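Local coordinates for protein tryptophan halogenase (Shewanella frigidimarina, PDB 2PYX) that probably binds FAD and works as a flavin-dependent monooxygenase-type halogenase acting on tryptophan or a related substrate, at residues E358-S363 / K409-I414; R93-C98 / C273-A278; I405-L410 / A463-V468; L251-A256 / D420-D425. All blocks are in the same frame, centred on the assembly; numbering follows the deposited sequence. Where two conformers were deposited one is given.

Contact 1 (E358-S363 / K409-I414); sequences EPLEAS and KLHYVI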
loop_
_atom_site.group_PDB
_atom_site.type_symbol
_atom_site.label_atom_id
_atom_site.label_comp_id
_atom_site.label_asym_id
_atom_site.label_seq_id
_atom_site.Cartn_x
_atom_site.Cartn_y
_atom_site.Cartn_z
ATOM N N GLU A 358 9.378 4.993 -2.365
ATOM C CA GLU A 358 9.266 4.962 -0.906
ATOM C C GLU A 358 7.881 4.487 -0.446
ATOM O O GLU A 358 6.851 4.770 -1.105
ATOM C CB GLU A 358 9.502 6.381 -0.355
ATOM C CG GLU A 358 8.444 7.387 -0.784
ATOM C CD GLU A 358 8.913 8.775 -0.549
ATOM O OE1 GLU A 358 9.791 9.228 -1.311
ATOM O OE2 GLU A 358 8.464 9.377 0.464
ATOM N N PRO A 359 7.808 3.814 0.703
ATOM C CA PRO A 359 6.556 3.265 1.225
ATOM C C PRO A 359 5.627 4.269 1.895
ATOM O O PRO A 359 4.804 3.893 2.740
ATOM C CB PRO A 359 7.049 2.230 2.243
ATOM C CG PRO A 359 8.323 2.774 2.698
ATOM C CD PRO A 359 8.970 3.421 1.530
ATOM N N LEU A 360 5.715 5.541 1.489
ATOM C CA LEU A 360 4.804 6.560 1.966
ATOM C C LEU A 360 3.452 6.189 1.378
ATOM O O LEU A 360 3.304 6.047 0.163
ATOM C CB LEU A 360 5.219 7.933 1.461
ATOM C CG LEU A 360 4.452 9.183 1.886
ATOM C CD1 LEU A 360 4.464 9.310 3.368
ATOM C CD2 LEU A 360 5.047 10.431 1.281
ATOM N N GLU A 361 2.478 6.054 2.236
ATOM C CA GLU A 361 1.129 5.622 1.897
ATOM C C GLU A 361 1.045 4.164 1.427
ATOM O O GLU A 361 -0.013 3.761 0.900
ATOM C CB GLU A 361 0.423 6.560 0.919
ATOM C CG GLU A 361 0.225 7.951 1.488
ATOM C CD GLU A 361 -0.855 8.035 2.549
ATOM O OE1 GLU A 361 -1.587 7.038 2.758
ATOM O OE2 GLU A 361 -0.964 9.104 3.168
ATOM N N ALA A 362 2.108 3.380 1.604
ATOM C CA ALA A 362 2.042 1.932 1.456
ATOM C C ALA A 362 1.422 1.504 0.114
ATOM O O ALA A 362 0.440 0.754 0.060
ATOM C CB ALA A 362 1.313 1.303 2.680
ATOM N N SER A 363 2.017 1.933 -0.978
ATOM C CA SER A 363 1.482 1.606 -2.288
ATOM C C SER A 363 1.859 0.226 -2.759
ATOM O O SER A 363 1.218 -0.313 -3.656
ATOM C CB SER A 363 1.885 2.656 -3.335
ATOM O OG SER A 363 3.278 2.696 -3.527
ATOM N N LYS A 409 3.653 13.255 -3.362
ATOM C CA LYS A 409 4.282 14.583 -3.432
ATOM C C LYS A 409 3.486 15.633 -2.657
ATOM O O LYS A 409 4.072 16.536 -2.034
ATOM C CB LYS A 409 4.444 15.005 -4.882
ATOM C CG LYS A 409 5.105 16.378 -5.077
ATOM C CD LYS A 409 6.551 16.420 -4.464
ATOM C CE LYS A 409 7.222 17.738 -4.803
ATOM N NZ LYS A 409 8.734 17.714 -4.642
ATOM N N LEU A 410 2.154 15.545 -2.700
ATOM C CA LEU A 410 1.287 16.454 -1.934
ATOM C C LEU A 410 1.717 16.556 -0.470
ATOM O O LEU A 410 1.621 17.607 0.128
ATOM C CB LEU A 410 -0.178 15.951 -1.986
ATOM C CG LEU A 410 -1.227 16.831 -1.268
ATOM C CD1 LEU A 410 -1.345 18.188 -1.863
ATOM C CD2 LEU A 410 -2.620 16.152 -1.282
ATOM N N HIS A 411 2.109 15.421 0.126
ATOM C CA HIS A 411 2.476 15.370 1.539
ATOM C C HIS A 411 3.632 16.320 1.808
ATOM O O HIS A 411 3.716 16.896 2.915
ATOM C CB HIS A 411 2.886 13.974 1.985
ATOM C CG HIS A 411 1.782 12.951 1.995
ATOM N ND1 HIS A 411 1.105 12.573 0.847
ATOM C CD2 HIS A 411 1.269 12.201 3.000
ATOM C CE1 HIS A 411 0.243 11.612 1.159
ATOM N NE2 HIS A 411 0.324 11.365 2.456
ATOM N N TYR A 412 4.536 16.454 0.861
ATOM C CA TYR A 412 5.706 17.331 1.011
ATOM C C TYR A 412 5.408 18.765 0.650
ATOM O O TYR A 412 5.892 19.702 1.282
ATOM C CB TYR A 412 6.858 16.847 0.117
ATOM C CG TYR A 412 7.387 15.490 0.458
ATOM C CD1 TYR A 412 8.348 15.340 1.444
ATOM C CD2 TYR A 412 6.953 14.324 -0.178
ATOM C CE1 TYR A 412 8.825 14.112 1.761
ATOM C CE2 TYR A 412 7.472 13.085 0.136
ATOM C CZ TYR A 412 8.406 12.982 1.120
ATOM O OH TYR A 412 8.923 11.738 1.446
ATOM N N VAL A 413 4.682 18.961 -0.434
ATOM C CA VAL A 413 4.589 20.313 -1.041
ATOM C C VAL A 413 3.900 21.324 -0.157
ATOM O O VAL A 413 4.182 22.522 -0.233
ATOM C CB VAL A 413 3.805 20.332 -2.363
ATOM C CG1 VAL A 413 3.619 21.817 -2.882
ATOM C CG2 VAL A 413 4.490 19.557 -3.385
ATOM N N ILE A 414 2.956 20.849 0.659
ATOM C CA ILE A 414 2.179 21.744 1.510
ATOM C C ILE A 414 2.706 21.868 2.949
ATOM O O ILE A 414 2.054 22.477 3.821
ATOM C CB ILE A 414 0.684 21.401 1.483
ATOM C CG1 ILE A 414 0.416 20.057 2.137
ATOM C CG2 ILE A 414 0.173 21.450 0.048
ATOM C CD1 ILE A 414 -1.039 19.589 2.002
#

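Contact 2 (R93-C98 / C273-A278); sequences RFINWC and CTHSTA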
loop_
_atom_site.group_PDB
_atom_site.type_symbol
_atom_site.label_atom_id
_atom_site.label_comp_id
_atom_site.label_asym_id
_atom_site.label_seq_id
_atom_site.Cartn_x
_atom_site.Cartn_y
_atom_site.Cartn_z
ATOM N N ARG A 93 -0.472 7.991 10.553
ATOM C CA ARG A 93 -0.381 9.218 11.318
ATOM C C ARG A 93 0.935 9.897 11.009
ATOM O O ARG A 93 2.005 9.292 11.128
ATOM C CB ARG A 93 -0.482 8.991 12.812
ATOM C CG ARG A 93 -0.617 10.303 13.597
ATOM C CD ARG A 93 -0.784 10.059 15.066
ATOM N NE ARG A 93 -1.930 9.207 15.355
ATOM C CZ ARG A 93 -3.199 9.609 15.324
ATOM N NH1 ARG A 93 -3.489 10.855 15.012
ATOM N NH2 ARG A 93 -4.177 8.758 15.601
ATOM N N PHE A 94 0.818 11.150 10.603
ATOM C CA PHE A 94 1.939 11.974 10.129
ATOM C C PHE A 94 2.309 12.971 11.237
ATOM O O PHE A 94 1.479 13.801 11.617
ATOM C CB PHE A 94 1.545 12.665 8.834
ATOM C CG PHE A 94 1.359 11.691 7.722
ATOM C CD1 PHE A 94 2.457 11.151 7.061
ATOM C CD2 PHE A 94 0.094 11.232 7.364
ATOM C CE1 PHE A 94 2.286 10.198 6.068
ATOM C CE2 PHE A 94 -0.067 10.272 6.360
ATOM C CZ PHE A 94 1.030 9.785 5.702
ATOM N N ILE A 95 3.552 12.875 11.709
ATOM C CA ILE A 95 4.037 13.625 12.849
ATOM C C ILE A 95 5.143 14.541 12.342
ATOM O O ILE A 95 6.061 14.070 11.685
ATOM C CB ILE A 95 4.523 12.651 13.928
ATOM C CG1 ILE A 95 3.371 11.689 14.294
ATOM C CG2 ILE A 95 5.029 13.406 15.136
ATOM C CD1 ILE A 95 3.807 10.510 15.096
ATOM N N ASN A 96 5.084 15.817 12.714
ATOM C CA ASN A 96 6.101 16.810 12.420
ATOM C C ASN A 96 6.326 17.091 10.934
ATOM O O ASN A 96 7.364 17.581 10.548
ATOM C CB ASN A 96 7.430 16.466 13.109
ATOM C CG ASN A 96 7.337 16.514 14.618
ATOM O OD1 ASN A 96 6.379 17.039 15.164
ATOM N ND2 ASN A 96 8.295 15.890 15.273
ATOM N N TRP A 97 5.315 16.835 10.118
ATOM C CA TRP A 97 5.445 17.094 8.689
ATOM C C TRP A 97 5.165 18.541 8.338
ATOM O O TRP A 97 5.607 19.025 7.295
ATOM C CB TRP A 97 4.465 16.205 7.885
ATOM C CG TRP A 97 4.961 14.861 7.646
ATOM C CD1 TRP A 97 5.083 13.822 8.517
ATOM C CD2 TRP A 97 5.397 14.375 6.375
ATOM N NE1 TRP A 97 5.615 12.715 7.872
ATOM C CE2 TRP A 97 5.800 13.035 6.544
ATOM C CE3 TRP A 97 5.487 14.965 5.096
ATOM C CZ2 TRP A 97 6.288 12.275 5.489
ATOM C CZ3 TRP A 97 5.963 14.190 4.048
ATOM C CH2 TRP A 97 6.369 12.878 4.256
ATOM N N CYS A 98 4.361 19.226 9.140
ATOM C CA CYS A 98 3.898 20.552 8.779
ATOM C C CYS A 98 4.833 21.725 9.095
ATOM O O CYS A 98 4.873 22.718 8.350
ATOM C CB CYS A 98 2.560 20.876 9.427
ATOM S SG CYS A 98 1.250 19.758 8.963
ATOM N N CYS A 273 -2.058 2.705 13.990
ATOM C CA CYS A 273 -1.712 3.193 12.638
ATOM C C CYS A 273 -0.216 3.084 12.396
ATOM O O CYS A 273 0.571 3.016 13.325
ATOM C CB CYS A 273 -2.103 4.653 12.512
ATOM S SG CYS A 273 -3.848 4.954 12.709
ATOM N N THR A 274 0.174 3.105 11.127
ATOM C CA THR A 274 1.574 3.378 10.789
ATOM C C THR A 274 1.903 4.817 11.199
ATOM O O THR A 274 1.102 5.726 10.966
ATOM C CB THR A 274 1.803 3.220 9.291
ATOM O OG1 THR A 274 1.497 1.881 8.897
ATOM C CG2 THR A 274 3.232 3.560 8.931
ATOM N N HIS A 275 3.091 5.042 11.784
ATOM C CA HIS A 275 3.555 6.389 12.067
ATOM C C HIS A 275 4.619 6.761 11.049
ATOM O O HIS A 275 5.445 5.930 10.640
ATOM C CB HIS A 275 4.107 6.490 13.474
ATOM C CG HIS A 275 3.051 6.357 14.519
ATOM N ND1 HIS A 275 3.272 6.701 15.835
ATOM C CD2 HIS A 275 1.753 5.971 14.441
ATOM C CE1 HIS A 275 2.164 6.494 16.529
ATOM N NE2 HIS A 275 1.229 6.043 15.712
ATOM N N SER A 276 4.550 8.019 10.629
ATOM C CA SER A 276 5.496 8.597 9.692
ATOM C C SER A 276 5.903 9.916 10.306
ATOM O O SER A 276 5.106 10.838 10.372
ATOM C CB SER A 276 4.788 8.849 8.357
ATOM O OG SER A 276 5.561 9.684 7.526
ATOM N N THR A 277 7.160 10.015 10.749
ATOM C CA THR A 277 7.633 11.192 11.457
ATOM C C THR A 277 8.691 11.851 10.582
ATOM O O THR A 277 9.767 11.295 10.334
ATOM C CB THR A 277 8.223 10.825 12.859
ATOM O OG1 THR A 277 7.250 10.089 13.605
ATOM C CG2 THR A 277 8.594 12.073 13.598
ATOM N N ALA A 278 8.399 13.059 10.150
ATOM C CA ALA A 278 9.277 13.811 9.271
ATOM C C ALA A 278 10.578 14.162 9.977
ATOM O O ALA A 278 10.569 14.448 11.177
ATOM C CB ALA A 278 8.615 15.083 8.754
HETATM O O HOH W 1 10.876 14.894 13.946
#

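Contact 3 (I405-L410 / A463-V468); sequences IDFLKL and ASFQYV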
loop_
_atom_site.group_PDB
_atom_site.type_symbol
_atom_site.label_atom_id
_atom_site.label_comp_id
_atom_site.label_asym_id
_atom_site.label_seq_id
_atom_site.Cartn_x
_atom_site.Cartn_y
_atom_site.Cartn_z
ATOM N N ILE A 405 2.217 9.227 -7.465
ATOM C CA ILE A 405 3.288 10.201 -7.393
ATOM C C ILE A 405 2.740 11.548 -6.886
ATOM O O ILE A 405 3.313 12.222 -6.006
ATOM C CB ILE A 405 4.045 10.346 -8.709
ATOM C CG1 ILE A 405 4.714 9.028 -9.110
ATOM C CG2 ILE A 405 5.099 11.479 -8.596
ATOM C CD1 ILE A 405 5.649 8.482 -8.069
ATOM N N ASP A 406 1.594 11.938 -7.423
ATOM C CA ASP A 406 1.026 13.219 -7.061
ATOM C C ASP A 406 0.573 13.212 -5.600
ATOM O O ASP A 406 0.759 14.192 -4.870
ATOM C CB ASP A 406 -0.193 13.551 -7.944
ATOM C CG ASP A 406 0.189 13.969 -9.340
ATOM O OD1 ASP A 406 1.396 14.066 -9.680
ATOM O OD2 ASP A 406 -0.785 14.222 -10.131
ATOM N N PHE A 407 -0.051 12.119 -5.177
ATOM C CA PHE A 407 -0.556 12.031 -3.805
ATOM C C PHE A 407 0.608 12.060 -2.809
ATOM O O PHE A 407 0.562 12.768 -1.799
ATOM C CB PHE A 407 -1.442 10.791 -3.595
ATOM C CG PHE A 407 -2.046 10.713 -2.213
ATOM C CD1 PHE A 407 -2.703 11.797 -1.664
ATOM C CD2 PHE A 407 -1.931 9.560 -1.457
ATOM C CE1 PHE A 407 -3.272 11.718 -0.380
ATOM C CE2 PHE A 407 -2.505 9.471 -0.195
ATOM C CZ PHE A 407 -3.166 10.552 0.338
ATOM N N LEU A 408 1.646 11.271 -3.077
ATOM C CA LEU A 408 2.827 11.296 -2.199
ATOM C C LEU A 408 3.456 12.666 -2.183
ATOM O O LEU A 408 3.736 13.217 -1.134
ATOM C CB LEU A 408 3.835 10.252 -2.631
ATOM C CG LEU A 408 3.604 8.857 -2.044
ATOM C CD1 LEU A 408 2.204 8.292 -2.269
ATOM C CD2 LEU A 408 4.676 7.887 -2.538
ATOM N N LYS A 409 3.653 13.255 -3.362
ATOM C CA LYS A 409 4.282 14.583 -3.432
ATOM C C LYS A 409 3.486 15.633 -2.657
ATOM O O LYS A 409 4.072 16.536 -2.034
ATOM C CB LYS A 409 4.444 15.005 -4.882
ATOM C CG LYS A 409 5.105 16.378 -5.077
ATOM C CD LYS A 409 6.551 16.420 -4.464
ATOM C CE LYS A 409 7.222 17.738 -4.803
ATOM N NZ LYS A 409 8.734 17.714 -4.642
ATOM N N LEU A 410 2.154 15.545 -2.700
ATOM C CA LEU A 410 1.287 16.454 -1.934
ATOM C C LEU A 410 1.717 16.556 -0.470
ATOM O O LEU A 410 1.621 17.607 0.128
ATOM C CB LEU A 410 -0.178 15.951 -1.986
ATOM C CG LEU A 410 -1.227 16.831 -1.268
ATOM C CD1 LEU A 410 -1.345 18.188 -1.863
ATOM C CD2 LEU A 410 -2.620 16.152 -1.282
ATOM N N ALA A 463 -11.327 11.517 -0.807
ATOM C CA ALA A 463 -11.214 11.693 0.648
ATOM C C ALA A 463 -9.771 11.654 1.102
ATOM O O ALA A 463 -9.404 12.355 2.029
ATOM C CB ALA A 463 -12.017 10.679 1.411
ATOM N N SER A 464 -8.960 10.828 0.484
ATOM C CA SER A 464 -7.546 10.750 0.883
ATOM C C SER A 464 -6.845 12.066 0.674
ATOM O O SER A 464 -6.032 12.519 1.514
ATOM C CB SER A 464 -6.827 9.657 0.111
ATOM O OG SER A 464 -7.210 8.399 0.643
ATOM N N PHE A 465 -7.173 12.721 -0.428
ATOM C CA PHE A 465 -6.620 14.021 -0.718
ATOM C C PHE A 465 -7.117 15.040 0.284
ATOM O O PHE A 465 -6.355 15.897 0.749
ATOM C CB PHE A 465 -6.924 14.432 -2.150
ATOM C CG PHE A 465 -6.158 13.641 -3.165
ATOM C CD1 PHE A 465 -6.604 12.394 -3.563
ATOM C CD2 PHE A 465 -4.955 14.114 -3.670
ATOM C CE1 PHE A 465 -5.873 11.648 -4.485
ATOM C CE2 PHE A 465 -4.223 13.380 -4.575
ATOM C CZ PHE A 465 -4.691 12.140 -4.989
ATOM N N GLN A 466 -8.388 14.977 0.655
ATOM C CA GLN A 466 -8.912 15.877 1.679
ATOM C C GLN A 466 -8.217 15.676 3.017
ATOM O O GLN A 466 -7.852 16.635 3.697
ATOM C CB GLN A 466 -10.418 15.635 1.856
ATOM C CG GLN A 466 -11.228 15.927 0.589
ATOM C CD GLN A 466 -12.681 15.494 0.689
ATOM O OE1 GLN A 466 -13.054 14.707 1.579
ATOM N NE2 GLN A 466 -13.522 16.045 -0.203
ATOM N N TYR A 467 -8.029 14.426 3.406
ATOM C CA TYR A 467 -7.430 14.153 4.716
ATOM C C TYR A 467 -6.014 14.715 4.799
ATOM O O TYR A 467 -5.614 15.242 5.830
ATOM C CB TYR A 467 -7.375 12.671 5.011
ATOM C CG TYR A 467 -8.661 12.059 5.434
ATOM C CD1 TYR A 467 -9.365 12.547 6.550
ATOM C CD2 TYR A 467 -9.150 10.934 4.799
ATOM C CE1 TYR A 467 -10.564 11.912 6.980
ATOM C CE2 TYR A 467 -10.350 10.288 5.261
ATOM C CZ TYR A 467 -11.041 10.804 6.333
ATOM O OH TYR A 467 -12.200 10.155 6.774
ATOM N N VAL A 468 -5.229 14.557 3.731
ATOM C CA VAL A 468 -3.868 15.084 3.722
ATOM C C VAL A 468 -3.883 16.603 3.602
ATOM O O VAL A 468 -3.224 17.303 4.391
ATOM C CB VAL A 468 -2.997 14.413 2.634
ATOM C CG1 VAL A 468 -1.625 15.122 2.516
ATOM C CG2 VAL A 468 -2.786 12.946 2.980
#

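Contact 4 (L251-A256 / D420-D425); sequences LFNDRA and DRYWRD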
loop_
_atom_site.group_PDB
_atom_site.type_symbol
_atom_site.label_atom_id
_atom_site.label_comp_id
_atom_site.label_asym_id
_atom_site.label_seq_id
_atom_site.Cartn_x
_atom_site.Cartn_y
_atom_site.Cartn_z
ATOM N N LEU A 251 10.264 13.090 -5.917
ATOM C CA LEU A 251 10.248 12.655 -4.513
ATOM C C LEU A 251 11.590 12.773 -3.797
ATOM O O LEU A 251 11.596 12.788 -2.581
ATOM C CB LEU A 251 9.783 11.214 -4.419
ATOM C CG LEU A 251 8.360 10.959 -4.912
ATOM C CD1 LEU A 251 8.033 9.481 -4.835
ATOM C CD2 LEU A 251 7.342 11.780 -4.170
ATOM N N PHE A 252 12.689 12.800 -4.549
ATOM C CA PHE A 252 14.070 12.958 -4.038
ATOM C C PHE A 252 14.620 11.722 -3.343
ATOM O O PHE A 252 15.798 11.404 -3.531
ATOM C CB PHE A 252 14.243 14.145 -3.089
ATOM C CG PHE A 252 13.765 15.469 -3.587
ATOM C CD1 PHE A 252 13.594 15.747 -4.945
ATOM C CD2 PHE A 252 13.526 16.483 -2.673
ATOM C CE1 PHE A 252 13.143 17.011 -5.331
ATOM C CE2 PHE A 252 13.110 17.700 -3.070
ATOM C CZ PHE A 252 12.924 17.979 -4.380
ATOM N N ASN A 253 13.805 11.074 -2.525
ATOM C CA ASN A 253 14.291 9.981 -1.670
ATOM C C ASN A 253 14.754 8.819 -2.493
ATOM O O ASN A 253 14.002 8.283 -3.303
ATOM C CB ASN A 253 13.216 9.572 -0.688
ATOM C CG ASN A 253 12.751 10.725 0.104
ATOM O OD1 ASN A 253 13.583 11.454 0.709
ATOM N ND2 ASN A 253 11.462 10.892 0.188
ATOM N N ASP A 254 15.947 8.335 -2.184
ATOM C CA ASP A 254 16.548 7.215 -2.899
ATOM C C ASP A 254 17.344 6.307 -1.951
ATOM O O ASP A 254 18.152 5.502 -2.408
ATOM C CB ASP A 254 17.433 7.703 -4.058
ATOM C CG ASP A 254 18.592 8.605 -3.619
ATOM O OD1 ASP A 254 18.756 8.845 -2.399
ATOM O OD2 ASP A 254 19.327 9.060 -4.529
ATOM N N ARG A 255 17.061 6.424 -0.661
ATOM C CA ARG A 255 17.694 5.580 0.372
ATOM C C ARG A 255 16.681 5.183 1.409
ATOM O O ARG A 255 15.748 5.923 1.676
ATOM C CB ARG A 255 18.807 6.338 1.074
ATOM C CG ARG A 255 19.952 6.752 0.199
ATOM C CD ARG A 255 20.820 5.618 -0.204
ATOM N NE ARG A 255 22.017 6.044 -0.925
ATOM C CZ ARG A 255 22.104 6.230 -2.235
ATOM N NH1 ARG A 255 21.055 6.067 -3.024
ATOM N NH2 ARG A 255 23.272 6.571 -2.795
ATOM N N ALA A 256 16.938 4.047 2.060
ATOM C CA ALA A 256 16.211 3.688 3.267
ATOM C C ALA A 256 17.178 2.972 4.181
ATOM O O ALA A 256 17.999 2.159 3.747
ATOM C CB ALA A 256 15.028 2.814 2.953
ATOM N N ASP A 420 15.316 23.350 6.672
ATOM C CA ASP A 420 16.123 22.437 5.891
ATOM C C ASP A 420 15.913 22.597 4.389
ATOM O O ASP A 420 14.772 22.671 3.884
ATOM C CB ASP A 420 15.800 21.003 6.260
ATOM C CG ASP A 420 16.040 20.713 7.715
ATOM O OD1 ASP A 420 17.248 20.720 8.093
ATOM O OD2 ASP A 420 15.040 20.474 8.434
ATOM N N ARG A 421 17.027 22.572 3.660
ATOM C CA ARG A 421 16.975 22.679 2.192
ATOM C C ARG A 421 16.042 21.636 1.576
ATOM O O ARG A 421 15.363 21.930 0.597
ATOM C CB ARG A 421 18.393 22.544 1.608
ATOM C CG ARG A 421 18.422 22.710 0.085
ATOM C CD ARG A 421 19.810 22.679 -0.505
ATOM N NE ARG A 421 20.517 21.398 -0.327
ATOM C CZ ARG A 421 20.536 20.382 -1.169
ATOM N NH1 ARG A 421 19.762 20.397 -2.238
ATOM N NH2 ARG A 421 21.301 19.338 -0.945
ATOM N N TYR A 422 16.101 20.429 2.106
ATOM C CA TYR A 422 15.261 19.314 1.613
ATOM C C TYR A 422 13.792 19.733 1.507
ATOM O O TYR A 422 13.131 19.532 0.467
ATOM C CB TYR A 422 15.384 18.115 2.540
ATOM C CG TYR A 422 14.505 16.933 2.207
ATOM C CD1 TYR A 422 14.918 15.966 1.305
ATOM C CD2 TYR A 422 13.298 16.749 2.863
ATOM C CE1 TYR A 422 14.173 14.832 1.058
ATOM C CE2 TYR A 422 12.523 15.660 2.617
ATOM C CZ TYR A 422 12.955 14.692 1.711
ATOM O OH TYR A 422 12.221 13.573 1.441
ATOM N N TRP A 423 13.280 20.359 2.562
ATOM C CA TRP A 423 11.865 20.714 2.604
ATOM C C TRP A 423 11.586 21.897 1.688
ATOM O O TRP A 423 10.556 21.964 1.010
ATOM C CB TRP A 423 11.391 20.913 4.066
ATOM C CG TRP A 423 11.407 19.624 4.777
ATOM C CD1 TRP A 423 12.408 19.090 5.537
ATOM C CD2 TRP A 423 10.374 18.605 4.746
ATOM N NE1 TRP A 423 12.068 17.847 5.991
ATOM C CE2 TRP A 423 10.822 17.518 5.507
ATOM C CE3 TRP A 423 9.094 18.534 4.161
ATOM C CZ2 TRP A 423 10.068 16.357 5.670
ATOM C CZ3 TRP A 423 8.343 17.387 4.363
ATOM C CH2 TRP A 423 8.816 16.329 5.124
ATOM N N ARG A 424 12.506 22.884 1.646
ATOM C CA ARG A 424 12.346 23.995 0.759
ATOM C C ARG A 424 12.363 23.534 -0.687
ATOM O O ARG A 424 11.589 24.010 -1.501
ATOM C CB ARG A 424 13.432 25.080 1.005
ATOM C CG ARG A 424 13.435 25.626 2.452
ATOM C CD ARG A 424 14.428 26.808 2.682
ATOM N NE ARG A 424 15.839 26.445 2.432
ATOM C CZ ARG A 424 16.723 26.095 3.364
ATOM N NH1 ARG A 424 16.415 26.036 4.653
ATOM N NH2 ARG A 424 17.958 25.814 2.996
ATOM N N ASP A 425 13.284 22.638 -1.024
ATOM C CA ASP A 425 13.407 22.102 -2.403
ATOM C C ASP A 425 12.115 21.393 -2.843
ATOM O O ASP A 425 11.719 21.534 -3.992
ATOM C CB ASP A 425 14.533 21.074 -2.463
ATOM C CG ASP A 425 15.901 21.675 -2.547
ATOM O OD1 ASP A 425 16.028 22.868 -2.964
ATOM O OD2 ASP A 425 16.861 20.894 -2.309
#

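Contact 1 (E358-S363 / K409-I414)
Glu361 meets His411 with its carboxylate, and its side chain can be followed outward from CB to that point. CG lies 3.5 Å from His411 NE2; beyond it the chain bends at chi2 (-73°), which puts CD equally near that nitrogen. OE2 finishes the run by accepting the hydrogen bond from His411 NE2 at 2.7 Å, on its anti lone pair and in the plane of the imidazole, with an N-H...O angle of 154°. A second hydrogen bond reaches OE2 from His111 ND1. An alanine at Glu361 would probably leave His411 NE2 and His111 ND1 without this acceptor and His411 freer to turn, in what is predicted to be a tryptophan-binding site. Beside this pair, Leu360 CD2 lies over one face of His411, toward the rim, and packs on Tyr412 CE2 at 3.8 Å. Tyr412 and Glu358 meet tip to tip, OH donating to the syn lone pair of OE2 at 2.6 Å. Trp283 NE1 also binds that oxygen. The type II turn from Pro359 to Ala362 carries Leu360 and Glu361, with Glu358 just before it, against the last turn of helix 383-413; strand 282-288 touches Leu360 and Tyr412, and helix 462-471 packs on His411.

Contact 2 (R93-C98 / C273-A278)
Ala278 and Phe94 hold the indole of Trp97 between them. The CB of Ala278 stands over the five-membered ring, 3.8 Å from its centroid and only 10° off the normal, a CH-pi contact, while Phe94 CD1 lies over the opposite face, toward the rim. The indole nitrogen turns its N-H to Ser276 at the edge, where two weak hydrogen bonds share it: Trp97 NE1 is 3.1 Å from Ser276 OG and 3.2 Å from Ser276 O. OG reaches this place because it is anti to the backbone N (chi1 166°), and it also lies 3.5 Å from Phe94 CD1. Arg93, Ile95, His275 and Thr277 occupy the other side of the sheet. There Ile95 CD1 approaches His275 ND1 at 3.9 Å, obliquely to the ring, and Arg93 NH1 bonds Gln145 OE1, outside the two segments. Strands 87-95 and 274-279 run parallel here, stitched by four backbone bonds from Arg93 N to Ala278 N. Just past the end of strand 87-95 a water accepts from Asn96 ND2 and donates to Ala278 O. Strand 87-95 also carries Lys89, the predicted active-site residue. The chemistry is thus divided: the strong bonds lie in the backbone ladder, whereas the indole is placed mainly by packing on both faces, its N-H shared loosely between two oxygens.

Contact 3 (I405-L410 / A463-V468)
Two helices, 383-413 and 462-471, pack side by side here, their short segments running at 15° to each other and 10.6 Å apart, and an edge-to-face pair of Phe407 and Phe465 lies in the interface. Phe407 CD1 comes over one face of Phe465, toward the rim, 3.6 Å from CE2 of Phe465, with the ring planes at 54°. An anti chi1 (-177°) carries CG of Phe407, and the ring with it, toward helix 462-471, where CE1 meets Ser464 O at 3.4 Å, close to the ring plane. Phe407 CZ touches Val468 CG2 at 3.6 Å. Leu410 CD2 closes the row against Phe465 CD2 and Val468 CG1. An alanine in place of Phe407 would probably open a gap between helix 383-413 and Ser464, Phe465 and Val468, and leave the Phe465 face without its aromatic partner. Phe407 also packs on Glu361, and Ser464 OG bonds His111 NE2. The side chains meeting across the helices are mainly apolar, resting on dispersion and the fit of rings and methyls, with an aromatic C-H edge set against one helix carbonyl oxygen.

Contact 4 (L251-A256 / D420-D425)
Phe252, which faces Tyr422 with 8.6 Å between their CA atoms, leaves helix 248-251 with a positive phi of 74°, and the chain then enters strand 255-262 through a classic beta bulge, Asp254 and Arg255 both facing Tyr299. Across from it, the short helix 421-425 follows Asp420 at the N-cap position. Tyr422 has CG anti to the backbone N (chi1 176°), and its ring leads out to Asn253. The phenol OH donates to Asn253 OD1 at 2.6 Å, in the carbonyl plane and on a lone pair. The amide and ring planes are turned 30° apart, and Asn253 ND2 bonds Glu358 OE1, which helps fix the amide's rotation. Phe252 brings its ring edge to Tyr422 O, 4.0 Å from CE2 and near the ring plane. The same CE2 packs on Asp425 CB at 3.7 Å. Phe252 CD2 packs more loosely on Tyr422 CE1 at 4.1 Å. His426 joins both aromatics, stacked on Phe252 and edge-to-face with Tyr422. The carboxylate of Asp425 stands almost perpendicular to the Phe252 ring; its OD2 accepts a hydrogen bond from His303 NE2, outside the helix, and makes a salt bridge with Arg421 NH1 of the same helix at 2.9 Å.

In the fold
From the N terminus, contact 2 comes first: strand 87-95 waits until 273-278 pairs with it, closing a long loop by a strand pairing in the nine-stranded mixed sheet. Before that loop closes, 251-256 opens contact 4, so the two cross, and contact 4 ends only at 420-425. Contact 1 falls wholly within that second span, joining 358-363 to the end of helix 383-413. The same helix, one turn earlier, begins contact 3, which crosses contact 4 and closes at helix 462-471. Contacts 1 and 3 share Lys409 and Leu410. Together the four contacts join the mixed sheet, the 358-363 loop with its predicted tryptophan-binding glutamate, and the helices that follow.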